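Local coordinates for CBS domain-containing protein (Listeria monocytogenes, PDB 6XNU) that binds the second messenger c-di-AMP, probably through its CBS domains, and controls (p)ppGpp and c-di-AMP homeostasis, at residues A[50-55]-A[59-64]; A[71-76]-A[128-133]; A[118-123]-A[145-150]. One frame throughout, in Å; residues are numbered along the deposited sequence.

All three contacts are apolar, with no hydrogen bond across any of them, but they sit at different levels of the fold. Contact 2 lies deepest, its centre about 4 Å from that of the chain, and joins strands of two separate sheets; two of its three touching residues, Leu73 and Cys130, are buried. Contact 1 is only partly buried and packs a helix on a strand of the sheet that also holds 71-76; contacts 1 and 2 touch directly where Val63 pairs with His71 and Gly72. Contact 3 joins two helices across the chain's centre from contact 1. It is buried though far from that centre, with the second subunit packed against its helices, and reaches contact 2 at Val129.

Contact 1: A[50-55]-A[59-64]; sequences LLVLTK and SVIPVL
Val52 is where helix 46-56 first meets strand 60-64: its CG1, anti to the backbone N (chi1 173°), comes within 3.7 Å of Ile61 CD1, the far end of the isoleucine. One residue on, Leu53 does most of the work. Its CD2 sits 3.5 Å from Ser59 O, close to the main chain just ahead of the strand, and 3.8 Å from Ile61 CG1, while its CG lies 3.9 Å from Ile61 CD1. Ile61 holds CG1 between its backbone N and carbonyl carbon (chi1 60°), and the extended arm ending in CD1 then crosses both helix side chains at a slant. Thr54 turns back to the helix: N and OG1 bind Leu50 O from opposite faces of its plane, the hydroxyl at 2.7 Å. On this outer side the helix packs on the second subunit, Thr54 meeting Thr80 there. Within the beta-alpha-beta unit 40-41, 46-56, 60-64, helix and strand are therefore held by apolar side-chain packing and by a methyl laid against the main chain at Ser59, with adhesion resting on shape and burial and no hydrogen bond across to fix the register.

Contact 2: A[71-76]-A[128-133]; sequences HGLISA and FVCVVD
The Phe128 ring meets Leu73 at its edge: Leu73 CD2 lies near the ring plane, 4.2 Å from Phe128 CE2. Val60, from the strand beside 70-75, also touches the phenylalanine, as do Ile141 and Thr143 of strand 138-143. With CG between its backbone N and carbonyl carbon (chi1 68°), the ring swings toward the other sheet even though its first bond does not aim there. The leucine and the phenylalanine run past each other in opposite directions, with the one methyl as the point of meeting.

That methyl has a second partner. Leu73 CD2 is 4.0 Å from Cys130 SG, and one branch of the leucine thus rests against both the sulfur and the ring edge, which lie side by side. Leu70 and Phe138 add to the apolar surroundings of Cys130. The two backbones stay far apart, with Leu73 CA and Cys130 CA 9.5 Å from each other, and the strands belong to different sheets, each hydrogen-bonded to its own neighbours. In the first of these, His71 and Gly72 both face Val63 in a classic beta bulge; at its far end Ser75 is the N-cap of helix 76-82, OG binding Met78 N. What joins the sheets here is side chain on side chain, a buried apolar seam consistent with the packing of paired CBS motifs in a tandem module: Leu73 CD2 spans from one sheet to the other, where the thiol and the ring edge are its partners.

Contact 3: A[118-123]-A[145-150]; sequences RIVHLL and RVVLKQ
Val147 offers one methyl to two residues of the facing helix. Its CG2 lies 4.0 Å from Leu123 CD1 and, more loosely, 4.5 Å from Val120 CG2, so the pair spaced three residues apart on helix 116-125 receives the valine from helix 145-161. This methyl stands anti to the carbonyl carbon, with CG1 anti to the backbone N (chi1 178°), and the Leu123 and Val147 side chains lie at an oblique angle to each other. Backbones stay well separated even at their nearest, Val120 CA to Val147 CA being 7.7 Å.

Next come the bonds that hold each helix. Leu123 N binds Ile119 O at 3.0 Å and Gln150 N binds Val146 O at 3.0 Å, both part of the regular helical pattern of the two segments. Leu123 O also accepts a hydrogen bond from Arg144 NE, a link from helix 116-125 to the residue just ahead of helix 145-161, while Arg145 N is bonded to Thr143 OG1. Leu123 packs on Val129 of strand 128-132 too, which ties helix 116-125 to the sheet.

Outermost is the second subunit. Leu148 and Leu123 each pack on the other's counterpart there, Val120 meets its Val151, and Arg145 NE makes a salt bridge to its Asp125 OD1. Two helices of one CBS domain, packed on each other and meeting their copies in the partner chain, fit the family pattern, in which paired helices build the dimer interface of many such modules.

Contact 1: A[50-55]-A[59-64]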
ATOM      1  N   LEU A  50      14.663  -3.457  -2.865  1.00 29.56           N
ATOM      2  CA  LEU A  50      13.875  -4.234  -1.916  1.00 28.55           C
ATOM      3  C   LEU A  50      14.194  -3.825  -0.484  1.00 28.37           C
ATOM      4  O   LEU A  50      13.300  -3.744   0.371  1.00 30.55           O
ATOM      5  CB  LEU A  50      14.144  -5.727  -2.133  1.00 28.04           C
ATOM      6  CG  LEU A  50      12.985  -6.715  -2.119  1.00 40.07           C
ATOM      7  CD1 LEU A  50      11.777  -6.239  -2.933  1.00 33.87           C
ATOM      8  CD2 LEU A  50      13.498  -8.062  -2.639  1.00 36.49           C
ATOM      9  N   LEU A  51      15.470  -3.557  -0.208  1.00 30.78           N
ATOM     10  CA  LEU A  51      15.866  -3.099   1.117  1.00 34.05           C
ATOM     11  C   LEU A  51      15.226  -1.757   1.443  1.00 30.47           C
ATOM     12  O   LEU A  51      14.641  -1.582   2.516  1.00 33.07           O
ATOM     13  CB  LEU A  51      17.386  -3.012   1.196  1.00 36.36           C
ATOM     14  CG  LEU A  51      18.016  -2.375   2.431  1.00 42.62           C
ATOM     15  CD1 LEU A  51      17.773  -3.245   3.652  1.00 42.58           C
ATOM     16  CD2 LEU A  51      19.509  -2.177   2.189  1.00 44.77           C
ATOM     17  N   VAL A  52      15.316  -0.798   0.514  1.00 29.45           N
ATOM     18  CA  VAL A  52      14.719   0.514   0.754  1.00 30.87           C
ATOM     19  C   VAL A  52      13.221   0.384   0.988  1.00 31.48           C
ATOM     20  O   VAL A  52      12.663   0.963   1.927  1.00 31.00           O
ATOM     21  CB  VAL A  52      15.023   1.470  -0.415  1.00 28.42           C
ATOM     22  CG1 VAL A  52      14.249   2.775  -0.220  1.00 30.21           C
ATOM     23  CG2 VAL A  52      16.509   1.727  -0.519  1.00 32.07           C
ATOM     24  N   LEU A  53      12.540  -0.373   0.126  1.00 28.68           N
ATOM     25  CA  LEU A  53      11.099  -0.556   0.278  1.00 29.15           C
ATOM     26  C   LEU A  53      10.754  -1.166   1.627  1.00 32.12           C
ATOM     27  O   LEU A  53       9.778  -0.770   2.265  1.00 32.56           O
ATOM     28  CB  LEU A  53      10.563  -1.449  -0.835  1.00 27.21           C
ATOM     29  CG  LEU A  53      10.271  -0.750  -2.160  1.00 27.13           C
ATOM     30  CD1 LEU A  53      10.306  -1.802  -3.253  1.00 27.63           C
ATOM     31  CD2 LEU A  53       8.923  -0.032  -2.129  1.00 24.72           C
ATOM     32  N   THR A  54      11.541  -2.141   2.071  1.00 29.29           N
ATOM     33  CA  THR A  54      11.203  -2.844   3.303  1.00 33.15           C
ATOM     34  C   THR A  54      11.315  -1.935   4.522  1.00 35.33           C
ATOM     35  O   THR A  54      10.493  -2.018   5.438  1.00 35.46           O
ATOM     36  CB  THR A  54      12.100  -4.065   3.451  1.00 33.17           C
ATOM     37  OG1 THR A  54      11.879  -4.937   2.335  1.00 31.74           O
ATOM     38  CG2 THR A  54      11.786  -4.814   4.749  1.00 31.12           C
ATOM     39  N   LYS A  55      12.312  -1.047   4.542  1.00 34.77           N
ATOM     40  CA  LYS A  55      12.563  -0.213   5.713  1.00 36.90           C
ATOM     41  C   LYS A  55      11.755   1.079   5.736  1.00 38.56           C
ATOM     42  O   LYS A  55      11.563   1.646   6.818  1.00 41.25           O
ATOM     43  CB  LYS A  55      14.054   0.139   5.802  1.00 36.54           C
ATOM     44  CG  LYS A  55      14.960  -1.029   6.161  1.00 39.46           C
ATOM     45  CD  LYS A  55      14.513  -1.687   7.457  1.00 46.72           C
ATOM     46  CE  LYS A  55      15.705  -2.170   8.271  1.00 49.14           C
ATOM     47  NZ  LYS A  55      15.262  -2.752   9.567  1.00 48.24           N
ATOM     48  N   SER A  59       4.695   1.323   0.417  1.00 29.14           N
ATOM     49  CA  SER A  59       4.659   0.146  -0.450  1.00 25.73           C
ATOM     50  C   SER A  59       5.073   0.455  -1.888  1.00 27.82           C
ATOM     51  O   SER A  59       5.442  -0.465  -2.627  1.00 26.02           O
ATOM     52  CB  SER A  59       3.267  -0.489  -0.426  1.00 33.17           C
ATOM     53  OG  SER A  59       2.331   0.274  -1.148  1.00 37.93           O
ATOM     54  N   VAL A  60       5.011   1.716  -2.297  1.00 27.75           N
ATOM     55  CA  VAL A  60       5.464   2.171  -3.608  1.00 26.06           C
ATOM     56  C   VAL A  60       6.335   3.394  -3.378  1.00 25.18           C
ATOM     57  O   VAL A  60       5.949   4.284  -2.613  1.00 25.52           O
ATOM     58  CB  VAL A  60       4.284   2.525  -4.534  1.00 28.09           C
ATOM     59  CG1 VAL A  60       4.788   3.057  -5.870  1.00 26.71           C
ATOM     60  CG2 VAL A  60       3.369   1.326  -4.746  1.00 25.43           C
ATOM     61  N   ILE A  61       7.497   3.444  -4.035  1.00 24.51           N
ATOM     62  CA  ILE A  61       8.404   4.581  -3.860  1.00 24.50           C
ATOM     63  C   ILE A  61       8.825   5.138  -5.209  1.00 24.93           C
ATOM     64  O   ILE A  61       8.819   4.420  -6.220  1.00 24.47           O
ATOM     65  CB  ILE A  61       9.645   4.215  -3.026  1.00 25.64           C
ATOM     66  CG1 ILE A  61      10.463   3.100  -3.691  1.00 23.21           C
ATOM     67  CG2 ILE A  61       9.249   3.847  -1.594  1.00 26.42           C
ATOM     68  CD1 ILE A  61      11.746   2.722  -2.939  1.00 27.25           C
ATOM     69  N   PRO A  62       9.203   6.406  -5.265  1.00 23.56           N
ATOM     70  CA  PRO A  62       9.640   6.997  -6.533  1.00 22.30           C
ATOM     71  C   PRO A  62      11.031   6.534  -6.926  1.00 25.38           C
ATOM     72  O   PRO A  62      11.869   6.186  -6.088  1.00 24.73           O
ATOM     73  CB  PRO A  62       9.616   8.503  -6.246  1.00 24.77           C
ATOM     74  CG  PRO A  62       9.707   8.614  -4.755  1.00 27.73           C
ATOM     75  CD  PRO A  62       8.960   7.420  -4.224  1.00 23.08           C
ATOM     76  N   VAL A  63      11.264   6.537  -8.234  1.00 24.10           N
ATOM     77  CA  VAL A  63      12.581   6.309  -8.810  1.00 23.55           C
ATOM     78  C   VAL A  63      13.031   7.627  -9.425  1.00 23.11           C
ATOM     79  O   VAL A  63      12.331   8.182 -10.277  1.00 24.04           O
ATOM     80  CB  VAL A  63      12.559   5.189  -9.860  1.00 26.48           C
ATOM     81  CG1 VAL A  63      13.948   4.949 -10.387  1.00 25.55           C
ATOM     82  CG2 VAL A  63      11.987   3.906  -9.274  1.00 27.52           C
ATOM     83  N   LEU A  64      14.172   8.136  -8.967  1.00 23.84           N
ATOM     84  CA  LEU A  64      14.712   9.420  -9.388  1.00 23.59           C
ATOM     85  C   LEU A  64      15.995   9.222 -10.180  1.00 26.20           C
ATOM     86  O   LEU A  64      16.622   8.161 -10.128  1.00 26.04           O
ATOM     87  CB  LEU A  64      15.006  10.313  -8.179  1.00 25.10           C
ATOM     88  CG  LEU A  64      13.865  10.493  -7.176  1.00 24.77           C
ATOM     89  CD1 LEU A  64      14.293  11.499  -6.106  1.00 26.45           C
ATOM     90  CD2 LEU A  64      12.602  10.924  -7.887  1.00 23.29           C
TER

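Contact 2: A[71-76]-A[128-133]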
ATOM      1  N   HIS A  71      11.278   9.648 -12.490  1.00 27.67           N
ATOM      2  CA  HIS A  71      11.226   8.771 -13.656  1.00 27.63           C
ATOM      3  C   HIS A  71      10.250   7.615 -13.527  1.00 28.83           C
ATOM      4  O   HIS A  71       9.765   7.121 -14.545  1.00 29.33           O
ATOM      5  CB  HIS A  71      12.610   8.173 -13.952  1.00 30.58           C
ATOM      6  CG  HIS A  71      13.569   9.142 -14.568  1.00 29.46           C
ATOM      7  ND1 HIS A  71      13.984   9.043 -15.879  1.00 38.43           N
ATOM      8  CD2 HIS A  71      14.201  10.223 -14.052  1.00 30.41           C
ATOM      9  CE1 HIS A  71      14.822  10.030 -16.149  1.00 35.70           C
ATOM     10  NE2 HIS A  71      14.970  10.764 -15.060  1.00 31.51           N
ATOM     11  N   GLY A  72       9.955   7.158 -12.316  1.00 27.15           N
ATOM     12  CA  GLY A  72       9.123   5.974 -12.215  1.00 27.90           C
ATOM     13  C   GLY A  72       8.719   5.712 -10.782  1.00 27.31           C
ATOM     14  O   GLY A  72       9.101   6.436  -9.859  1.00 25.39           O
ATOM     15  N   LEU A  73       7.921   4.661 -10.626  1.00 25.55           N
ATOM     16  CA  LEU A  73       7.441   4.177  -9.339  1.00 23.32           C
ATOM     17  C   LEU A  73       7.736   2.693  -9.275  1.00 26.31           C
ATOM     18  O   LEU A  73       7.613   1.992 -10.284  1.00 27.48           O
ATOM     19  CB  LEU A  73       5.939   4.421  -9.166  1.00 23.30           C
ATOM     20  CG  LEU A  73       5.451   5.874  -9.160  1.00 25.71           C
ATOM     21  CD1 LEU A  73       3.935   5.920  -9.215  1.00 31.05           C
ATOM     22  CD2 LEU A  73       5.977   6.578  -7.919  1.00 28.06           C
ATOM     23  N   ILE A  74       8.153   2.215  -8.103  1.00 24.00           N
ATOM     24  CA  ILE A  74       8.522   0.814  -7.957  1.00 22.72           C
ATOM     25  C   ILE A  74       7.970   0.259  -6.649  1.00 25.50           C
ATOM     26  O   ILE A  74       7.878   0.959  -5.635  1.00 25.47           O
ATOM     27  CB  ILE A  74      10.057   0.617  -8.059  1.00 23.86           C
ATOM     28  CG1 ILE A  74      10.419  -0.859  -8.244  1.00 26.09           C
ATOM     29  CG2 ILE A  74      10.773   1.216  -6.851  1.00 26.93           C
ATOM     30  CD1 ILE A  74      11.902  -1.068  -8.565  1.00 26.11           C
ATOM     31  N   SER A  75       7.589  -1.016  -6.691  1.00 22.90           N
ATOM     32  CA  SER A  75       7.045  -1.722  -5.540  1.00 22.58           C
ATOM     33  C   SER A  75       7.686  -3.098  -5.437  1.00 23.74           C
ATOM     34  O   SER A  75       8.309  -3.594  -6.376  1.00 25.46           O
ATOM     35  CB  SER A  75       5.534  -1.892  -5.650  1.00 27.34           C
ATOM     36  OG  SER A  75       5.231  -2.812  -6.688  1.00 25.65           O
ATOM     37  N   ALA A  76       7.493  -3.734  -4.280  1.00 23.09           N
ATOM     38  CA  ALA A  76       7.968  -5.101  -4.109  1.00 23.36           C
ATOM     39  C   ALA A  76       7.303  -6.062  -5.087  1.00 23.81           C
ATOM     40  O   ALA A  76       7.947  -7.013  -5.549  1.00 26.39           O
ATOM     41  CB  ALA A  76       7.731  -5.570  -2.673  1.00 24.43           C
ATOM     42  N   PHE A 128      -1.550   7.637  -3.713  1.00 26.90           N
ATOM     43  CA  PHE A 128      -0.820   8.892  -3.612  1.00 25.59           C
ATOM     44  C   PHE A 128      -0.450   9.327  -5.013  1.00 24.67           C
ATOM     45  O   PHE A 128      -0.428   8.522  -5.949  1.00 26.93           O
ATOM     46  CB  PHE A 128       0.450   8.784  -2.756  1.00 26.40           C
ATOM     47  CG  PHE A 128       1.524   7.925  -3.368  1.00 26.17           C
ATOM     48  CD1 PHE A 128       1.535   6.556  -3.143  1.00 32.35           C
ATOM     49  CD2 PHE A 128       2.518   8.480  -4.161  1.00 27.19           C
ATOM     50  CE1 PHE A 128       2.521   5.756  -3.703  1.00 35.42           C
ATOM     51  CE2 PHE A 128       3.497   7.689  -4.724  1.00 30.39           C
ATOM     52  CZ  PHE A 128       3.500   6.330  -4.492  1.00 34.30           C
ATOM     53  N   VAL A 129      -0.157  10.612  -5.137  1.00 24.77           N
ATOM     54  CA  VAL A 129       0.286  11.189  -6.400  1.00 25.30           C
ATOM     55  C   VAL A 129       1.512  12.046  -6.144  1.00 24.02           C
ATOM     56  O   VAL A 129       1.542  12.840  -5.200  1.00 22.97           O
ATOM     57  CB  VAL A 129      -0.825  12.009  -7.078  1.00 24.90           C
ATOM     58  CG1 VAL A 129      -0.308  12.611  -8.387  1.00 28.91           C
ATOM     59  CG2 VAL A 129      -2.013  11.118  -7.362  1.00 29.89           C
ATOM     60  N   CYS A 130       2.505  11.905  -7.011  1.00 24.97           N
ATOM     61  CA  CYS A 130       3.757  12.623  -6.852  1.00 23.78           C
ATOM     62  C   CYS A 130       3.588  14.084  -7.264  1.00 24.32           C
ATOM     63  O   CYS A 130       2.854  14.389  -8.206  1.00 27.47           O
ATOM     64  CB  CYS A 130       4.809  11.963  -7.723  1.00 24.70           C
ATOM     65  SG  CYS A 130       5.388  10.389  -7.038  1.00 26.20           S
ATOM     66  N   VAL A 131       4.273  14.980  -6.548  1.00 22.58           N
ATOM     67  CA  VAL A 131       4.339  16.407  -6.878  1.00 23.27           C
ATOM     68  C   VAL A 131       5.706  16.688  -7.484  1.00 24.10           C
ATOM     69  O   VAL A 131       6.732  16.256  -6.946  1.00 23.43           O
ATOM     70  CB  VAL A 131       4.107  17.288  -5.639  1.00 22.77           C
ATOM     71  CG1 VAL A 131       4.128  18.764  -6.010  1.00 25.82           C
ATOM     72  CG2 VAL A 131       2.778  16.937  -4.963  1.00 22.82           C
ATOM     73  N   VAL A 132       5.725  17.397  -8.618  1.00 26.43           N
ATOM     74  CA  VAL A 132       6.970  17.741  -9.299  1.00 23.81           C
ATOM     75  C   VAL A 132       6.877  19.194  -9.722  1.00 28.59           C
ATOM     76  O   VAL A 132       5.789  19.764  -9.818  1.00 29.74           O
ATOM     77  CB  VAL A 132       7.266  16.854 -10.538  1.00 24.54           C
ATOM     78  CG1 VAL A 132       7.298  15.355 -10.163  1.00 26.73           C
ATOM     79  CG2 VAL A 132       6.262  17.118 -11.647  1.00 33.14           C
ATOM     80  N   ASP A 133       8.029  19.801  -9.961  1.00 25.96           N
ATOM     81  CA  ASP A 133       7.992  21.163 -10.478  1.00 30.72           C
ATOM     82  C   ASP A 133       8.052  21.095 -12.010  1.00 33.62           C
ATOM     83  O   ASP A 133       8.010  20.014 -12.606  1.00 29.35           O
ATOM     84  CB  ASP A 133       9.081  21.999  -9.803  1.00 32.37           C
ATOM     85  CG  ASP A 133      10.434  21.792 -10.397  1.00 33.53           C
ATOM     86  OD1 ASP A 133      10.586  20.854 -11.189  1.00 34.49           O
ATOM     87  OD2 ASP A 133      11.350  22.585 -10.083  1.00 39.97           O
TER

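Contact 3: A[118-123]-A[145-150]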
ATOM      1  N   ARG A 118      -8.947  18.215  -9.803  1.00 37.48           N
ATOM      2  CA  ARG A 118      -8.121  17.252 -10.522  1.00 38.88           C
ATOM      3  C   ARG A 118      -7.315  16.401  -9.554  1.00 36.85           C
ATOM      4  O   ARG A 118      -7.092  15.213  -9.811  1.00 39.10           O
ATOM      5  CB  ARG A 118      -7.190  17.949 -11.509  1.00 44.63           C
ATOM      6  CG  ARG A 118      -6.578  16.968 -12.507  1.00 49.55           C
ATOM      7  CD  ARG A 118      -5.189  17.388 -12.942  1.00 50.97           C
ATOM      8  NE  ARG A 118      -4.425  16.278 -13.502  1.00 50.55           N
ATOM      9  CZ  ARG A 118      -3.134  16.071 -13.258  1.00 45.71           C
ATOM     10  NH1 ARG A 118      -2.473  16.896 -12.456  1.00 44.23           N
ATOM     11  NH2 ARG A 118      -2.506  15.042 -13.809  1.00 50.11           N
ATOM     12  N   ILE A 119      -6.894  16.983  -8.429  1.00 31.80           N
ATOM     13  CA  ILE A 119      -6.128  16.221  -7.446  1.00 32.06           C
ATOM     14  C   ILE A 119      -7.018  15.168  -6.798  1.00 33.55           C
ATOM     15  O   ILE A 119      -6.653  13.991  -6.704  1.00 33.92           O
ATOM     16  CB  ILE A 119      -5.502  17.166  -6.406  1.00 30.25           C
ATOM     17  CG1 ILE A 119      -4.342  17.939  -7.045  1.00 34.76           C
ATOM     18  CG2 ILE A 119      -5.014  16.383  -5.178  1.00 34.14           C
ATOM     19  CD1 ILE A 119      -3.786  19.057  -6.189  1.00 39.94           C
ATOM     20  N   VAL A 120      -8.222  15.567  -6.389  1.00 32.25           N
ATOM     21  CA  VAL A 120      -9.154  14.608  -5.800  1.00 30.98           C
ATOM     22  C   VAL A 120      -9.499  13.514  -6.803  1.00 33.41           C
ATOM     23  O   VAL A 120      -9.607  12.334  -6.449  1.00 37.56           O
ATOM     24  CB  VAL A 120     -10.410  15.339  -5.291  1.00 31.86           C
ATOM     25  CG1 VAL A 120     -11.431  14.339  -4.778  1.00 33.99           C
ATOM     26  CG2 VAL A 120     -10.029  16.327  -4.200  1.00 33.47           C
ATOM     27  N   HIS A 121      -9.657  13.887  -8.076  1.00 36.66           N
ATOM     28  CA  HIS A 121      -9.948  12.908  -9.118  1.00 38.04           C
ATOM     29  C   HIS A 121      -8.824  11.885  -9.263  1.00 37.36           C
ATOM     30  O   HIS A 121      -9.081  10.685  -9.425  1.00 38.86           O
ATOM     31  CB  HIS A 121     -10.188  13.635 -10.442  1.00 44.70           C
ATOM     32  CG  HIS A 121     -10.415  12.721 -11.605  1.00 47.83           C
ATOM     33  ND1 HIS A 121     -11.601  12.047 -11.801  1.00 51.70           N
ATOM     34  CD2 HIS A 121      -9.609  12.372 -12.636  1.00 52.65           C
ATOM     35  CE1 HIS A 121     -11.516  11.321 -12.901  1.00 53.11           C
ATOM     36  NE2 HIS A 121     -10.317  11.501 -13.427  1.00 55.22           N
ATOM     37  N   LEU A 122      -7.568  12.340  -9.233  1.00 34.98           N
ATOM     38  CA  LEU A 122      -6.447  11.407  -9.338  1.00 34.52           C
ATOM     39  C   LEU A 122      -6.408  10.457  -8.146  1.00 35.55           C
ATOM     40  O   LEU A 122      -6.072   9.273  -8.291  1.00 36.45           O
ATOM     41  CB  LEU A 122      -5.134  12.178  -9.446  1.00 34.72           C
ATOM     42  CG  LEU A 122      -4.935  12.936 -10.757  1.00 36.32           C
ATOM     43  CD1 LEU A 122      -3.664  13.754 -10.698  1.00 38.86           C
ATOM     44  CD2 LEU A 122      -4.901  11.965 -11.926  1.00 37.44           C
ATOM     45  N   LEU A 123      -6.755  10.958  -6.960  1.00 33.85           N
ATOM     46  CA  LEU A 123      -6.685  10.145  -5.755  1.00 29.73           C
ATOM     47  C   LEU A 123      -7.743   9.049  -5.727  1.00 36.38           C
ATOM     48  O   LEU A 123      -7.679   8.178  -4.854  1.00 33.83           O
ATOM     49  CB  LEU A 123      -6.797  11.042  -4.514  1.00 29.15           C
ATOM     50  CG  LEU A 123      -5.566  11.935  -4.294  1.00 30.35           C
ATOM     51  CD1 LEU A 123      -5.823  12.996  -3.226  1.00 28.51           C
ATOM     52  CD2 LEU A 123      -4.340  11.096  -3.951  1.00 25.53           C
ATOM     53  N   ARG A 145      -5.096  10.513   2.567  1.00 22.51           N
ATOM     54  CA  ARG A 145      -5.436  10.771   3.964  1.00 23.45           C
ATOM     55  C   ARG A 145      -6.010  12.169   4.163  1.00 24.34           C
ATOM     56  O   ARG A 145      -6.936  12.349   4.962  1.00 24.66           O
ATOM     57  CB  ARG A 145      -4.212  10.570   4.853  1.00 26.68           C
ATOM     58  CG  ARG A 145      -4.473  10.885   6.316  1.00 28.53           C
ATOM     59  CD  ARG A 145      -3.374  10.299   7.174  1.00 30.50           C
ATOM     60  NE  ARG A 145      -3.634  10.464   8.600  1.00 31.01           N
ATOM     61  CZ  ARG A 145      -3.300  11.542   9.295  1.00 38.12           C
ATOM     62  NH1 ARG A 145      -2.693  12.558   8.694  1.00 41.80           N
ATOM     63  NH2 ARG A 145      -3.577  11.603  10.592  1.00 37.48           N
ATOM     64  N   VAL A 146      -5.479  13.178   3.455  1.00 22.77           N
ATOM     65  CA  VAL A 146      -5.973  14.540   3.657  1.00 23.31           C
ATOM     66  C   VAL A 146      -7.455  14.622   3.301  1.00 24.80           C
ATOM     67  O   VAL A 146      -8.225  15.326   3.963  1.00 26.61           O
ATOM     68  CB  VAL A 146      -5.134  15.561   2.854  1.00 24.03           C
ATOM     69  CG1 VAL A 146      -5.197  15.284   1.356  1.00 23.44           C
ATOM     70  CG2 VAL A 146      -5.611  16.978   3.147  1.00 29.78           C
ATOM     71  N   VAL A 147      -7.884  13.888   2.271  1.00 23.13           N
ATOM     72  CA  VAL A 147      -9.294  13.938   1.881  1.00 23.45           C
ATOM     73  C   VAL A 147     -10.149  13.234   2.926  1.00 24.93           C
ATOM     74  O   VAL A 147     -11.238  13.707   3.282  1.00 23.69           O
ATOM     75  CB  VAL A 147      -9.490  13.325   0.484  1.00 24.79           C
ATOM     76  CG1 VAL A 147     -10.977  13.333   0.104  1.00 27.16           C
ATOM     77  CG2 VAL A 147      -8.644  14.093  -0.570  1.00 26.74           C
ATOM     78  N   LEU A 148      -9.664  12.108   3.457  1.00 24.88           N
ATOM     79  CA  LEU A 148     -10.399  11.439   4.529  1.00 21.48           C
ATOM     80  C   LEU A 148     -10.511  12.335   5.758  1.00 24.71           C
ATOM     81  O   LEU A 148     -11.545  12.343   6.432  1.00 22.82           O
ATOM     82  CB  LEU A 148      -9.726  10.113   4.892  1.00 23.06           C
ATOM     83  CG  LEU A 148     -10.298   8.877   4.201  1.00 23.26           C
ATOM     84  CD1 LEU A 148     -11.719   8.551   4.711  1.00 27.40           C
ATOM     85  CD2 LEU A 148     -10.305   9.051   2.700  1.00 25.00           C
ATOM     86  N   LYS A 149      -9.453  13.092   6.070  1.00 24.38           N
ATOM     87  CA  LYS A 149      -9.528  14.037   7.181  1.00 27.19           C
ATOM     88  C   LYS A 149     -10.610  15.070   6.930  1.00 25.22           C
ATOM     89  O   LYS A 149     -11.371  15.425   7.840  1.00 25.94           O
ATOM     90  CB  LYS A 149      -8.183  14.738   7.379  1.00 29.90           C
ATOM     91  CG  LYS A 149      -7.166  13.909   8.140  1.00 31.22           C
ATOM     92  CD  LYS A 149      -5.824  14.632   8.235  1.00 37.77           C
ATOM     93  CE  LYS A 149      -5.895  15.874   9.114  1.00 45.94           C
ATOM     94  NZ  LYS A 149      -4.603  16.644   9.075  1.00 49.83           N
ATOM     95  N   GLN A 150     -10.701  15.553   5.691  1.00 23.36           N
ATOM     96  CA  GLN A 150     -11.723  16.542   5.367  1.00 23.65           C
ATOM     97  C   GLN A 150     -13.125  15.945   5.457  1.00 24.92           C
ATOM     98  O   GLN A 150     -14.058  16.613   5.930  1.00 26.48           O
ATOM     99  CB  GLN A 150     -11.453  17.111   3.978  1.00 25.43           C
ATOM    100  CG  GLN A 150     -10.200  17.970   3.948  1.00 29.35           C
ATOM    101  CD  GLN A 150      -9.820  18.393   2.537  1.00 40.14           C
ATOM    102  OE1 GLN A 150     -10.200  17.742   1.558  1.00 41.91           O
ATOM    103  NE2 GLN A 150      -9.061  19.486   2.426  1.00 40.57           N
TER